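Local atomic coordinates of putative glycerophosphodiester phosphodiesterase (Galdieria sulphuraria, PDB entry 2O55), a protein that probably belongs to the glycerophosphodiester phosphodiesterase family and folds as a TIM barrel of parallel strands surrounded by helices. Residues D145-H151 with I166-Y172; F181-C186 with T207-L213; S214-P220 with V238-N244. All coordinates share one frame; numbering follows the deposited sequence.

Interaction 1: residues D145-H151 with I166-Y172. With SO4 (sulfate ion), chain C; SO4 (sulfate ion), chain D.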
loop_
_atom_site.group_PDB
_atom_site.type_symbol
_atom_site.label_atom_id
_atom_site.label_comp_id
_atom_site.label_asym_id
_atom_site.label_seq_id
_atom_site.Cartn_x
_atom_site.Cartn_y
_atom_site.Cartn_z
ATOM N N ASP A 145 7.647 3.485 -1.489
ATOM C CA ASP A 145 7.169 3.301 -2.841
ATOM C C ASP A 145 5.698 3.710 -2.897
ATOM O O ASP A 145 4.872 3.182 -2.146
ATOM C CB ASP A 145 7.304 1.833 -3.200
ATOM C CG ASP A 145 7.277 1.595 -4.683
ATOM O OD1 ASP A 145 8.228 0.940 -5.182
ATOM O OD2 ASP A 145 6.325 2.068 -5.354
ATOM N N TYR A 146 5.367 4.658 -3.774
ATOM C CA TYR A 146 3.998 5.199 -3.851
ATOM C C TYR A 146 3.241 4.510 -4.964
ATOM O O TYR A 146 3.785 4.290 -6.064
ATOM C CB TYR A 146 3.983 6.701 -4.125
ATOM C CG TYR A 146 5.000 7.507 -3.360
ATOM C CD1 TYR A 146 6.271 7.694 -3.879
ATOM C CD2 TYR A 146 4.686 8.107 -2.124
ATOM C CE1 TYR A 146 7.222 8.435 -3.195
ATOM C CE2 TYR A 146 5.634 8.867 -1.417
ATOM C CZ TYR A 146 6.905 9.027 -1.973
ATOM O OH TYR A 146 7.897 9.745 -1.348
ATOM N N CYS A 147 1.981 4.169 -4.699
ATOM C CA CYS A 147 1.168 3.523 -5.717
ATOM C C CYS A 147 -0.276 4.018 -5.731
ATOM O O CYS A 147 -0.730 4.671 -4.775
ATOM C CB CYS A 147 1.209 2.022 -5.537
ATOM S SG CYS A 147 0.510 1.615 -4.001
ATOM N N SER A 148 -0.977 3.707 -6.827
ATOM C CA SER A 148 -2.340 4.153 -7.040
ATOM C C SER A 148 -2.976 3.403 -8.193
ATOM O O SER A 148 -2.275 2.889 -9.077
ATOM C CB SER A 148 -2.349 5.645 -7.335
ATOM O OG SER A 148 -3.666 6.109 -7.537
ATOM N N PHE A 149 -4.305 3.324 -8.165
ATOM C CA PHE A 149 -5.080 2.915 -9.329
ATOM C C PHE A 149 -5.156 4.029 -10.331
ATOM O O PHE A 149 -5.236 3.776 -11.529
ATOM C CB PHE A 149 -6.476 2.487 -8.933
ATOM C CG PHE A 149 -6.494 1.188 -8.257
ATOM C CD1 PHE A 149 -6.804 1.098 -6.913
ATOM C CD2 PHE A 149 -6.115 0.037 -8.940
ATOM C CE1 PHE A 149 -6.797 -0.132 -6.269
ATOM C CE2 PHE A 149 -6.098 -1.191 -8.294
ATOM C CZ PHE A 149 -6.449 -1.270 -6.958
ATOM N N HIS A 150 -5.102 5.259 -9.838
ATOM C CA HIS A 150 -5.154 6.448 -10.668
ATOM C C HIS A 150 -3.756 7.007 -10.928
ATOM O O HIS A 150 -3.174 7.656 -10.077
ATOM C CB HIS A 150 -6.041 7.459 -9.974
ATOM C CG HIS A 150 -7.262 6.843 -9.381
ATOM N ND1 HIS A 150 -8.368 6.513 -10.137
ATOM C CD2 HIS A 150 -7.545 6.469 -8.110
ATOM C CE1 HIS A 150 -9.288 5.979 -9.351
ATOM N NE2 HIS A 150 -8.809 5.935 -8.117
ATOM N N HIS A 151 -3.231 6.757 -12.121
ATOM C CA HIS A 151 -1.813 6.998 -12.394
ATOM C C HIS A 151 -1.446 8.447 -12.585
ATOM O O HIS A 151 -0.268 8.824 -12.490
ATOM C CB HIS A 151 -1.308 6.095 -13.526
ATOM C CG HIS A 151 -1.649 4.652 -13.301
ATOM N ND1 HIS A 151 -2.287 3.873 -14.246
ATOM C CD2 HIS A 151 -1.523 3.875 -12.193
ATOM C CE1 HIS A 151 -2.508 2.670 -13.742
ATOM N NE2 HIS A 151 -2.054 2.645 -12.496
ATOM N N ILE A 166 7.678 4.606 -7.688
ATOM C CA ILE A 166 6.241 4.425 -7.886
ATOM C C ILE A 166 5.881 3.087 -8.541
ATOM O O ILE A 166 6.583 2.585 -9.435
ATOM C CB ILE A 166 5.619 5.596 -8.666
ATOM C CG1 ILE A 166 6.004 5.548 -10.138
ATOM C CG2 ILE A 166 6.055 6.928 -8.057
ATOM C CD1 ILE A 166 5.142 6.408 -11.000
ATOM N N THR A 167 4.780 2.518 -8.064
ATOM C CA THR A 167 4.247 1.285 -8.609
ATOM C C THR A 167 2.877 1.598 -9.175
ATOM O O THR A 167 2.029 2.167 -8.485
ATOM C CB THR A 167 4.121 0.219 -7.515
ATOM O OG1 THR A 167 5.405 -0.004 -6.937
ATOM C CG2 THR A 167 3.574 -1.112 -8.061
ATOM N N TYR A 168 2.663 1.236 -10.433
ATOM C CA TYR A 168 1.362 1.405 -11.044
ATOM C C TYR A 168 0.497 0.232 -10.598
ATOM O O TYR A 168 0.943 -0.934 -10.665
ATOM C CB TYR A 168 1.509 1.407 -12.558
ATOM C CG TYR A 168 1.690 2.768 -13.215
ATOM C CD1 TYR A 168 2.230 3.850 -12.517
ATOM C CD2 TYR A 168 1.355 2.950 -14.567
ATOM C CE1 TYR A 168 2.403 5.097 -13.137
ATOM C CE2 TYR A 168 1.535 4.194 -15.203
ATOM C CZ TYR A 168 2.052 5.275 -14.471
ATOM O OH TYR A 168 2.193 6.514 -15.079
ATOM N N LEU A 169 -0.717 0.543 -10.124
ATOM C CA LEU A 169 -1.695 -0.463 -9.708
ATOM C C LEU A 169 -2.722 -0.722 -10.809
ATOM O O LEU A 169 -3.353 0.219 -11.285
ATOM C CB LEU A 169 -2.436 0.016 -8.467
ATOM C CG LEU A 169 -1.949 -0.343 -7.069
ATOM C CD1 LEU A 169 -2.570 0.604 -6.074
ATOM C CD2 LEU A 169 -2.328 -1.754 -6.713
ATOM N N PHE A 170 -2.928 -1.984 -11.180
ATOM C CA PHE A 170 -3.919 -2.303 -12.203
ATOM C C PHE A 170 -5.202 -2.948 -11.705
ATOM O O PHE A 170 -5.372 -3.186 -10.505
ATOM C CB PHE A 170 -3.295 -3.168 -13.290
ATOM C CG PHE A 170 -2.292 -2.440 -14.087
ATOM C CD1 PHE A 170 -0.937 -2.576 -13.811
ATOM C CD2 PHE A 170 -2.699 -1.534 -15.070
ATOM C CE1 PHE A 170 0.006 -1.837 -14.544
ATOM C CE2 PHE A 170 -1.779 -0.815 -15.798
ATOM C CZ PHE A 170 -0.422 -0.954 -15.541
ATOM N N ASN A 171 -6.087 -3.249 -12.661
ATOM C CA ASN A 171 -7.354 -3.931 -12.423
ATOM C C ASN A 171 -8.256 -3.128 -11.487
ATOM O O ASN A 171 -8.879 -3.685 -10.562
ATOM C CB ASN A 171 -7.127 -5.336 -11.874
ATOM C CG ASN A 171 -6.018 -6.076 -12.585
ATOM O OD1 ASN A 171 -5.047 -6.481 -11.946
ATOM N ND2 ASN A 171 -6.157 -6.282 -13.907
ATOM N N TYR A 172 -8.317 -1.819 -11.738
ATOM C CA TYR A 172 -9.112 -0.918 -10.928
ATOM C C TYR A 172 -10.505 -1.455 -10.643
ATOM O O TYR A 172 -10.751 -1.853 -9.503
ATOM C CB TYR A 172 -9.145 0.500 -11.495
ATOM C CG TYR A 172 -10.052 1.475 -10.765
ATOM C CD1 TYR A 172 -10.022 1.586 -9.375
ATOM C CD2 TYR A 172 -10.919 2.311 -11.471
ATOM C CE1 TYR A 172 -10.855 2.485 -8.701
ATOM C CE2 TYR A 172 -11.744 3.221 -10.814
ATOM C CZ TYR A 172 -11.703 3.305 -9.430
ATOM O OH TYR A 172 -12.513 4.199 -8.763
HETATM S S SO4 C . -8.972 4.763 -4.907
HETATM O O1 SO4 C . -9.853 4.609 -6.058
HETATM O O2 SO4 C . -9.678 4.319 -3.707
HETATM O O3 SO4 C . -7.754 3.966 -5.100
HETATM O O4 SO4 C . -8.609 6.167 -4.763
HETATM S S SO4 D . -6.068 8.121 -14.227
HETATM O O1 SO4 D . -4.935 8.867 -14.752
HETATM O O2 SO4 D . -7.265 8.281 -15.052
HETATM O O3 SO4 D . -5.669 6.708 -14.130
HETATM O O4 SO4 D . -6.381 8.687 -12.923
#
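Thr167 N donates to Tyr146 O at 2.9 Å and Leu169 N to Ser148 O at 3.0 Å, joining two neighbouring parallel strands of the TIM barrel, which with the crossover helix 151-160 form a beta-alpha-beta unit. Toward the C-terminal ends of the strands aromatic side chains take over. His151 shows how: with chi1 at -51°, CG lies beside the backbone N and the ring is laid on Tyr168 as an offset stack, planes 4° apart. Its CB lies over the CZ side of the Tyr168 ring, CG over the centre, ND1 nearest CD2, and CD2 meets Tyr168 CG at 3.5 Å. CE1 lies at the edge that points toward the face of Phe170, and NE2 donates to Leu169 O at 3.0 Å from above the carbonyl plane. Histidine suits this place because one flat group both stacks and donates, and the bond fixes its rotation. Phe149 takes Leu169 CB over one face, 3.7 Å from its CD2, while Phe170 O lies at the ring edge. At the start of the pair, Thr167 OG1 donates to Asp145 OD2 at 2.8 Å, from above the carboxylate plane. His150 turns its edge to the face of Tyr172, CE1 lying 3.6 Å from Tyr172 CZ, and its NE2 donates to O1 of the chain C sulfate ion at 2.7 Å, nearly straight at 165°.

Interaction 2: residues F181-C186 with T207-L213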
loop_
_atom_site.group_PDB
_atom_site.type_symbol
_atom_site.label_atom_id
_atom_site.label_comp_id
_atom_site.label_asym_id
_atom_site.label_seq_id
_atom_site.Cartn_x
_atom_site.Cartn_y
_atom_site.Cartn_z
ATOM N N PHE A 181 -0.060 -2.334 -20.546
ATOM C CA PHE A 181 0.199 -2.056 -19.136
ATOM C C PHE A 181 1.663 -1.834 -18.839
ATOM O O PHE A 181 2.020 -1.052 -17.949
ATOM C CB PHE A 181 -0.356 -3.148 -18.229
ATOM C CG PHE A 181 0.449 -4.428 -18.208
ATOM C CD1 PHE A 181 1.168 -4.791 -17.060
ATOM C CD2 PHE A 181 0.434 -5.306 -19.298
ATOM C CE1 PHE A 181 1.886 -5.986 -16.994
ATOM C CE2 PHE A 181 1.146 -6.510 -19.249
ATOM C CZ PHE A 181 1.882 -6.845 -18.091
ATOM N N VAL A 182 2.511 -2.520 -19.590
ATOM C CA VAL A 182 3.938 -2.467 -19.350
ATOM C C VAL A 182 4.508 -1.191 -19.973
ATOM O O VAL A 182 5.369 -0.541 -19.399
ATOM C CB VAL A 182 4.633 -3.791 -19.792
ATOM C CG1 VAL A 182 6.111 -3.628 -19.948
ATOM C CG2 VAL A 182 4.393 -4.854 -18.757
ATOM N N GLU A 183 3.985 -0.800 -21.122
ATOM C CA GLU A 183 4.366 0.459 -21.729
ATOM C C GLU A 183 3.948 1.645 -20.879
ATOM O O GLU A 183 4.665 2.625 -20.797
ATOM C CB GLU A 183 3.694 0.602 -23.077
ATOM C CG GLU A 183 4.352 -0.158 -24.176
ATOM C CD GLU A 183 3.918 0.375 -25.544
ATOM O OE1 GLU A 183 2.701 0.228 -25.900
ATOM O OE2 GLU A 183 4.804 0.955 -26.247
ATOM N N GLN A 184 2.761 1.566 -20.290
ATOM C CA GLN A 184 2.242 2.611 -19.426
ATOM C C GLN A 184 3.217 2.915 -18.294
ATOM O O GLN A 184 3.552 4.078 -18.031
ATOM C CB GLN A 184 0.959 2.125 -18.778
ATOM C CG GLN A 184 -0.300 2.466 -19.466
ATOM C CD GLN A 184 -1.473 1.979 -18.642
ATOM O OE1 GLN A 184 -1.538 2.242 -17.445
ATOM N NE2 GLN A 184 -2.394 1.248 -19.267
ATOM N N ALA A 185 3.651 1.847 -17.623
ATOM C CA ALA A 185 4.390 1.967 -16.390
ATOM C C ALA A 185 5.768 2.541 -16.649
ATOM O O ALA A 185 6.270 3.315 -15.841
ATOM C CB ALA A 185 4.477 0.627 -15.711
ATOM N N CYS A 186 6.367 2.168 -17.782
ATOM C CA CYS A 186 7.699 2.658 -18.172
ATOM C C CYS A 186 7.648 4.120 -18.540
ATOM O O CYS A 186 8.402 4.941 -18.014
ATOM C CB CYS A 186 8.246 1.887 -19.356
ATOM S SG CYS A 186 8.615 0.189 -18.925
ATOM N N THR A 207 6.256 -10.394 -19.445
ATOM C CA THR A 207 6.241 -9.108 -20.099
ATOM C C THR A 207 6.885 -8.124 -19.160
ATOM O O THR A 207 7.842 -7.445 -19.534
ATOM C CB THR A 207 4.799 -8.646 -20.390
ATOM O OG1 THR A 207 4.124 -9.675 -21.111
ATOM C CG2 THR A 207 4.778 -7.345 -21.204
ATOM N N ALA A 208 6.373 -8.078 -17.930
ATOM C CA ALA A 208 6.865 -7.143 -16.937
ATOM C C ALA A 208 8.348 -7.374 -16.603
ATOM O O ALA A 208 9.107 -6.423 -16.437
ATOM C CB ALA A 208 5.989 -7.190 -15.696
ATOM N N HIS A 209 8.756 -8.638 -16.523
ATOM C CA HIS A 209 10.125 -8.954 -16.120
ATOM C C HIS A 209 11.127 -8.702 -17.213
ATOM O O HIS A 209 12.275 -8.351 -16.921
ATOM C CB HIS A 209 10.261 -10.383 -15.604
ATOM C CG HIS A 209 9.837 -10.536 -14.186
ATOM N ND1 HIS A 209 9.341 -11.716 -13.677
ATOM C CD2 HIS A 209 9.807 -9.644 -13.168
ATOM C CE1 HIS A 209 9.046 -11.550 -12.400
ATOM N NE2 HIS A 209 9.309 -10.298 -12.069
ATOM N N GLU A 210 10.684 -8.875 -18.461
ATOM C CA GLU A 210 11.512 -8.609 -19.631
ATOM C C GLU A 210 11.896 -7.134 -19.773
ATOM O O GLU A 210 12.963 -6.818 -20.327
ATOM C CB GLU A 210 10.850 -9.140 -20.884
ATOM C CG GLU A 210 11.103 -10.610 -21.025
ATOM C CD GLU A 210 10.088 -11.323 -21.911
ATOM O OE1 GLU A 210 10.493 -11.782 -23.002
ATOM O OE2 GLU A 210 8.895 -11.456 -21.528
ATOM N N LYS A 211 11.043 -6.245 -19.251
ATOM C CA LYS A 211 11.362 -4.820 -19.127
ATOM C C LYS A 211 11.917 -4.460 -17.742
ATOM O O LYS A 211 11.986 -3.288 -17.386
ATOM C CB LYS A 211 10.142 -3.949 -19.432
ATOM C CG LYS A 211 9.491 -4.194 -20.769
ATOM C CD LYS A 211 10.157 -3.449 -21.861
ATOM C CE LYS A 211 9.657 -3.939 -23.175
ATOM N NZ LYS A 211 10.453 -3.346 -24.262
ATOM N N GLY A 212 12.324 -5.457 -16.966
ATOM C CA GLY A 212 12.979 -5.209 -15.696
ATOM C C GLY A 212 12.085 -4.471 -14.728
ATOM O O GLY A 212 12.581 -3.748 -13.894
ATOM N N LEU A 213 10.769 -4.630 -14.837
ATOM C CA LEU A 213 9.842 -4.096 -13.827
ATOM C C LEU A 213 9.488 -5.162 -12.783
ATOM O O LEU A 213 9.413 -6.353 -13.117
ATOM C CB LEU A 213 8.540 -3.633 -14.472
ATOM C CG LEU A 213 8.548 -2.562 -15.564
ATOM C CD1 LEU A 213 7.173 -2.495 -16.161
ATOM C CD2 LEU A 213 8.973 -1.172 -15.071
#
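Val182 is the apolar wedge between two helices of the barrel's outer layer, and its two methyls divide the work. CG1, anti to the backbone N (chi1 163°), reaches Lys211 CG at 3.5 Å and Leu213 CD1 at 4.1 Å; CG2, beside that N, meets Thr207 CG2 at 3.5 Å and lies 3.8 Å from Ala208 CA. A branched side chain suits this spot, since it can touch both the last turn of helix 202-210 and the loop after it. Ala185 CB approaches Leu213 CD1, Cys186 SG both of its methyls, and Phe181 CZ comes obliquely to Thr207 CB at 4.1 Å. The small Ala208 is consistent with the close backbones here, Val182 CA and Ala208 CA being 6.0 Å apart.

Polar bonding stays within each segment or turns elsewhere, for no hydrogen bond crosses the contact. Thr207 presents its methyl to Val182 while its OG1 bonds to Glu203 O, one turn earlier. A Schellman motif ends helix 202-210: Leu213 N bonds to Ala208 O at 2.9 Å and Gly212 N to His209 O, with Gly212 at positive phi. The turn brings Leu213 back against helix 181-187. Behind the contact, Ala185 and Gln184 rest on Tyr168 of strand 165-169, which places helix 181-187 against the barrel wall, while helix 202-210 leads on into strand 214-218.

Interaction 3: residues S214-P220 with V238-N244. With SO4 (sulfate ion), chain B.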
loop_
_atom_site.group_PDB
_atom_site.type_symbol
_atom_site.label_atom_id
_atom_site.label_comp_id
_atom_site.label_asym_id
_atom_site.label_seq_id
_atom_site.Cartn_x
_atom_site.Cartn_y
_atom_site.Cartn_z
ATOM N N SER A 214 9.239 -4.751 -11.536
ATOM C CA SER A 214 8.848 -5.730 -10.524
ATOM C C SER A 214 7.328 -5.985 -10.512
ATOM O O SER A 214 6.539 -5.105 -10.837
ATOM C CB SER A 214 9.344 -5.316 -9.139
ATOM O OG SER A 214 8.280 -4.866 -8.322
ATOM N N VAL A 215 6.928 -7.202 -10.143
ATOM C CA VAL A 215 5.510 -7.554 -10.076
ATOM C C VAL A 215 5.066 -7.921 -8.676
ATOM O O VAL A 215 5.747 -8.688 -7.976
ATOM C CB VAL A 215 5.152 -8.696 -10.998
ATOM C CG1 VAL A 215 3.698 -9.144 -10.746
ATOM C CG2 VAL A 215 5.368 -8.276 -12.434
ATOM N N THR A 216 3.917 -7.366 -8.291
ATOM C CA THR A 216 3.376 -7.542 -6.967
ATOM C C THR A 216 1.955 -8.075 -7.121
ATOM O O THR A 216 1.131 -7.473 -7.825
ATOM C CB THR A 216 3.387 -6.203 -6.237
ATOM O OG1 THR A 216 4.736 -5.703 -6.192
ATOM C CG2 THR A 216 2.776 -6.311 -4.838
ATOM N N VAL A 217 1.677 -9.223 -6.504
ATOM C CA VAL A 217 0.299 -9.698 -6.415
ATOM C C VAL A 217 -0.434 -8.960 -5.303
ATOM O O VAL A 217 0.074 -8.794 -4.171
ATOM C CB VAL A 217 0.219 -11.190 -6.121
ATOM C CG1 VAL A 217 -1.230 -11.625 -6.088
ATOM C CG2 VAL A 217 0.974 -11.963 -7.177
ATOM N N TRP A 218 -1.640 -8.531 -5.636
ATOM C CA TRP A 218 -2.470 -7.778 -4.724
ATOM C C TRP A 218 -3.671 -8.643 -4.335
ATOM O O TRP A 218 -4.400 -9.134 -5.209
ATOM C CB TRP A 218 -2.900 -6.474 -5.408
ATOM C CG TRP A 218 -3.767 -5.588 -4.581
ATOM C CD1 TRP A 218 -5.119 -5.711 -4.372
ATOM C CD2 TRP A 218 -3.356 -4.420 -3.861
ATOM N NE1 TRP A 218 -5.569 -4.689 -3.571
ATOM C CE2 TRP A 218 -4.509 -3.882 -3.244
ATOM C CE3 TRP A 218 -2.122 -3.763 -3.685
ATOM C CZ2 TRP A 218 -4.465 -2.730 -2.454
ATOM C CZ3 TRP A 218 -2.084 -2.602 -2.900
ATOM C CH2 TRP A 218 -3.244 -2.108 -2.297
HETATM N N MSE A 219 -3.864 -8.857 -3.029
HETATM C CA MSE A 219 -5.083 -9.536 -2.548
HETATM C C MSE A 219 -6.089 -8.501 -2.047
HETATM O O MSE A 219 -5.819 -7.804 -1.081
HETATM C CB MSE A 219 -4.769 -10.554 -1.444
HETATM C CG MSE A 219 -3.618 -11.506 -1.750
HETATM SE SE MSE A 219 -3.964 -12.737 -3.212
HETATM C CE MSE A 219 -2.465 -13.891 -2.941
ATOM N N PRO A 220 -7.258 -8.391 -2.704
ATOM C CA PRO A 220 -8.240 -7.448 -2.177
ATOM C C PRO A 220 -8.582 -7.811 -0.747
ATOM O O PRO A 220 -8.398 -8.948 -0.333
ATOM C CB PRO A 220 -9.466 -7.677 -3.061
ATOM C CG PRO A 220 -8.963 -8.307 -4.291
ATOM C CD PRO A 220 -7.757 -9.100 -3.900
ATOM N N VAL A 238 6.009 -14.046 -9.236
ATOM C CA VAL A 238 5.900 -12.654 -8.784
ATOM C C VAL A 238 7.013 -12.304 -7.801
ATOM O O VAL A 238 7.610 -13.201 -7.192
ATOM C CB VAL A 238 4.543 -12.394 -8.098
ATOM C CG1 VAL A 238 3.426 -12.784 -9.038
ATOM C CG2 VAL A 238 4.421 -13.169 -6.784
ATOM N N ASP A 239 7.274 -11.005 -7.641
ATOM C CA ASP A 239 8.319 -10.495 -6.742
ATOM C C ASP A 239 7.827 -10.248 -5.322
ATOM O O ASP A 239 8.560 -10.451 -4.357
ATOM C CB ASP A 239 8.913 -9.223 -7.329
ATOM C CG ASP A 239 9.496 -9.459 -8.706
ATOM O OD1 ASP A 239 10.501 -10.218 -8.828
ATOM O OD2 ASP A 239 8.935 -8.913 -9.677
ATOM N N LEU A 240 6.579 -9.806 -5.194
ATOM C CA LEU A 240 6.030 -9.481 -3.884
ATOM C C LEU A 240 4.590 -9.950 -3.852
ATOM O O LEU A 240 3.952 -10.149 -4.902
ATOM C CB LEU A 240 6.137 -7.980 -3.574
ATOM C CG LEU A 240 7.514 -7.258 -3.591
ATOM C CD1 LEU A 240 7.835 -6.521 -4.894
ATOM C CD2 LEU A 240 7.589 -6.282 -2.478
ATOM N N ILE A 241 4.093 -10.189 -2.643
ATOM C CA ILE A 241 2.704 -10.572 -2.458
ATOM C C ILE A 241 2.108 -9.730 -1.369
ATOM O O ILE A 241 2.562 -9.781 -0.211
ATOM C CB ILE A 241 2.548 -12.027 -2.069
ATOM C CG1 ILE A 241 3.164 -12.913 -3.161
ATOM C CG2 ILE A 241 1.054 -12.316 -1.806
ATOM C CD1 ILE A 241 3.109 -14.359 -2.896
ATOM N N CYS A 242 1.112 -8.938 -1.747
ATOM C CA CYS A 242 0.433 -8.122 -0.784
ATOM C C CYS A 242 -0.679 -8.988 -0.216
ATOM O O CYS A 242 -1.781 -9.062 -0.781
ATOM C CB CYS A 242 -0.091 -6.845 -1.435
ATOM S SG CYS A 242 -0.635 -5.598 -0.247
ATOM N N SER A 243 -0.363 -9.635 0.908
ATOM C CA SER A 243 -1.181 -10.685 1.525
ATOM C C SER A 243 -2.066 -10.188 2.653
ATOM O O SER A 243 -1.686 -9.299 3.403
ATOM C CB SER A 243 -0.259 -11.763 2.091
ATOM O OG SER A 243 -0.997 -12.822 2.685
ATOM N N ASN A 244 -3.241 -10.788 2.785
ATOM C CA ASN A 244 -4.122 -10.499 3.907
ATOM C C ASN A 244 -3.771 -11.385 5.086
ATOM O O ASN A 244 -4.289 -11.204 6.189
ATOM C CB ASN A 244 -5.577 -10.703 3.515
ATOM C CG ASN A 244 -5.995 -9.836 2.333
ATOM O OD1 ASN A 244 -5.531 -8.704 2.160
ATOM N ND2 ASN A 244 -6.895 -10.363 1.517
HETATM S S SO4 B . -8.416 -3.258 -1.439
HETATM O O1 SO4 B . -8.238 -4.140 -2.578
HETATM O O2 SO4 B . -9.797 -3.398 -1.024
HETATM O O3 SO4 B . -7.604 -3.730 -0.338
HETATM O O4 SO4 B . -8.049 -1.867 -1.724
#
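Val217 N donates to Leu240 O at 2.9 Å, and Val217 O accepts from Cys242 N, so one residue of strand 214-218 grips strand 240-243 from both its backbone groups. This middle is the tight part. On one face Cys242 SG lies over the six-membered ring of Trp218, 4.2 Å from CE3; on the other, the bent selenomethionine Met219 brings CE to 4.0 Å from Ile241 CG2. Branched or sulfur-bearing side chains suit such a buried seam.

The ends are more polar, and Ser214, Asp239 and Pro220 there are partly exposed. Asp239 OD2 takes Val215 N at 2.7 Å through its anti lone pair, with His209 as a second donor, while Val215 O accepts from both Asp239 N and Leu240 N. At the far end the buried Asn244 donates from ND2 to Pro220 O at 2.8 Å and also to Phe223 O; its OD1 bonds to His12 ND1. Trp218 sends NE1 to O1 of the chain B sulfate at 2.9 Å. That ion lies at the C-terminal strand ends, where TIM barrels carry their active sites, and so may mark the pocket; the parallel strands with a helical crossover are typical of the fold.

How the interactions relate
Interactions 1 and 3 each join two adjacent strands of the same barrel sheet through a beta-alpha-beta unit, and both meet sulfate ions near the C-terminal strand ends; Leu169 of interaction 1 packs on Trp218 of interaction 3. Interaction 1 relies more on aromatic rings, interaction 3 on backbone bonds, branched apolar side chains and sulfur contacts. Interactions 2 and 3 are buried, interaction 1 partly so. Interaction 2 has its centre about 20 Å from the centre of the chain, against about 9 and 10 Å for the centres of the others, and joins helices without a hydrogen bond across. It connects to both: Phe181 and Gln184 pack on Phe170 and Tyr168, while His209 reaches Asp239 and Ala208 rests on Val215.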